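Local coordinates for TfuA domain-containing protein (Methanosarcina acetivorans, PDB 6XP8) that takes part in peptide backbone thioamidation, probably as the partner of a YcaO enzyme, at residues G104-D109 against P127-R132. Sequence-based numbering, arbitrary orientation.
Sequences GVIESD and PLVNIR
Ile106 reaches across to the start of helix 128-140 with both branches of its side chain, one methyl for Val129 and another for Arg132. The apolar half of the contact is Ile106 CD1 against Val129 CG1, 4.0 Å apart, the two side chains crossing at about a right angle. With chi1 at 64°, CG1 of Ile106 is flanked by both the backbone N and C, and the extended chi2 carries CD1 out to the valine. Both residues are buried: Trp100 and Tyr101 of helix 96-102 also touch Ile106, and Val97 packs on Val129. Here the loop that follows the Schellman motif at Gly104 packs on the start of helix 128-140, whose N-cap is Pro127, joining the parallel-sheet part of the chain to its helical C-terminal part. The second branch, Ile106 CG2, lies 4.1 Å from Arg132 NE and meets the guanidinium obliquely. The extended chain of Arg132 from CG to NE carries the guanidinium out to Ile106, where NE forms a salt bridge with Glu111 OE1. Glu111 also touches Ile106 and shares a backbone hydrogen bond with Val129.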
loop_
_atom_site.group_PDB
_atom_site.type_symbol
_atom_site.label_atom_id
_atom_site.label_comp_id
_atom_site.label_asym_id
_atom_site.label_seq_id
_atom_site.Cartn_x
_atom_site.Cartn_y
_atom_site.Cartn_z
ATOM N N GLY A 104 -9.095 12.960 -3.433
ATOM C CA GLY A 104 -9.714 12.452 -4.663
ATOM C C GLY A 104 -8.784 12.372 -5.859
ATOM O O GLY A 104 -9.247 12.318 -7.001
ATOM N N VAL A 105 -7.475 12.368 -5.599
ATOM C CA VAL A 105 -6.444 12.254 -6.642
ATOM C C VAL A 105 -6.468 10.837 -7.242
ATOM O O VAL A 105 -6.313 10.660 -8.455
ATOM C CB VAL A 105 -5.046 12.638 -6.087
ATOM C CG1 VAL A 105 -3.949 12.486 -7.136
ATOM C CG2 VAL A 105 -5.064 14.066 -5.548
ATOM N N ILE A 106 -6.669 9.843 -6.379
ATOM C CA ILE A 106 -6.916 8.459 -6.791
ATOM C C ILE A 106 -8.224 7.988 -6.146
ATOM O O ILE A 106 -8.689 8.591 -5.171
ATOM C CB ILE A 106 -5.741 7.501 -6.442
ATOM C CG1 ILE A 106 -5.536 7.398 -4.915
ATOM C CG2 ILE A 106 -4.463 7.903 -7.189
ATOM C CD1 ILE A 106 -4.570 6.317 -4.455
ATOM N N GLU A 107 -8.817 6.929 -6.699
ATOM C CA GLU A 107 -9.980 6.271 -6.083
ATOM C C GLU A 107 -10.019 4.771 -6.363
ATOM O O GLU A 107 -9.482 4.301 -7.374
ATOM C CB GLU A 107 -11.315 6.943 -6.461
ATOM C CG GLU A 107 -11.613 7.038 -7.946
ATOM C CD GLU A 107 -12.953 7.695 -8.232
ATOM O OE1 GLU A 107 -12.959 8.889 -8.597
ATOM O OE2 GLU A 107 -13.997 7.024 -8.070
ATOM N N SER A 108 -10.666 4.053 -5.440
ATOM C CA SER A 108 -10.843 2.585 -5.441
ATOM C C SER A 108 -9.617 1.811 -4.962
ATOM O O SER A 108 -8.475 2.291 -5.055
ATOM C CB SER A 108 -11.336 2.035 -6.791
ATOM O OG SER A 108 -10.244 1.720 -7.646
ATOM N N ASP A 109 -9.876 0.600 -4.467
ATOM C CA ASP A 109 -8.838 -0.298 -3.975
ATOM C C ASP A 109 -7.935 -0.837 -5.090
ATOM O O ASP A 109 -6.864 -1.360 -4.802
ATOM C CB ASP A 109 -9.423 -1.439 -3.113
ATOM C CG ASP A 109 -10.492 -2.274 -3.834
ATOM O OD1 ASP A 109 -10.536 -2.309 -5.080
ATOM O OD2 ASP A 109 -11.288 -2.924 -3.129
ATOM N N PRO A 127 1.830 -2.804 -7.178
ATOM C CA PRO A 127 0.655 -1.948 -7.015
ATOM C C PRO A 127 0.672 -0.788 -8.000
ATOM O O PRO A 127 1.747 -0.269 -8.331
ATOM C CB PRO A 127 0.789 -1.434 -5.582
ATOM C CG PRO A 127 2.256 -1.447 -5.322
ATOM C CD PRO A 127 2.811 -2.604 -6.089
ATOM N N LEU A 128 -0.512 -0.410 -8.468
ATOM C CA LEU A 128 -0.670 0.698 -9.400
ATOM C C LEU A 128 -0.052 2.009 -8.906
ATOM O O LEU A 128 0.544 2.727 -9.703
ATOM C CB LEU A 128 -2.146 0.889 -9.773
ATOM C CG LEU A 128 -2.534 1.867 -10.891
ATOM C CD1 LEU A 128 -1.784 1.598 -12.193
ATOM C CD2 LEU A 128 -4.034 1.773 -11.115
ATOM N N VAL A 129 -0.179 2.311 -7.605
ATOM C CA VAL A 129 0.466 3.510 -7.028
ATOM C C VAL A 129 1.987 3.563 -7.234
ATOM O O VAL A 129 2.516 4.628 -7.552
ATOM C CB VAL A 129 0.099 3.787 -5.541
ATOM C CG1 VAL A 129 -1.355 4.232 -5.424
ATOM C CG2 VAL A 129 0.396 2.594 -4.645
ATOM N N ASN A 130 2.659 2.417 -7.065
ATOM C CA ASN A 130 4.101 2.280 -7.345
ATOM C C ASN A 130 4.397 2.479 -8.837
ATOM O O ASN A 130 5.394 3.112 -9.184
ATOM C CB ASN A 130 4.644 0.913 -6.890
ATOM C CG ASN A 130 4.901 0.823 -5.384
ATOM O OD1 ASN A 130 4.423 1.634 -4.590
ATOM N ND2 ASN A 130 5.628 -0.215 -4.985
ATOM N N ILE A 131 3.530 1.944 -9.704
ATOM C CA ILE A 131 3.667 2.103 -11.165
ATOM C C ILE A 131 3.550 3.584 -11.546
ATOM O O ILE A 131 4.378 4.098 -12.309
ATOM C CB ILE A 131 2.663 1.212 -11.956
ATOM C CG1 ILE A 131 2.990 -0.275 -11.752
ATOM C CG2 ILE A 131 2.658 1.551 -13.448
ATOM C CD1 ILE A 131 1.850 -1.231 -12.070
ATOM N N ARG A 132 2.550 4.264 -10.978
ATOM C CA ARG A 132 2.337 5.705 -11.184
ATOM C C ARG A 132 3.601 6.512 -10.865
ATOM O O ARG A 132 4.077 7.293 -11.696
ATOM C CB ARG A 132 1.164 6.214 -10.330
ATOM C CG ARG A 132 -0.216 5.751 -10.784
ATOM C CD ARG A 132 -1.309 6.432 -9.968
ATOM N NE ARG A 132 -2.661 5.998 -10.341
ATOM C CZ ARG A 132 -3.361 6.453 -11.383
ATOM N NH1 ARG A 132 -2.850 7.361 -12.216
ATOM N NH2 ARG A 132 -4.588 5.984 -11.600
#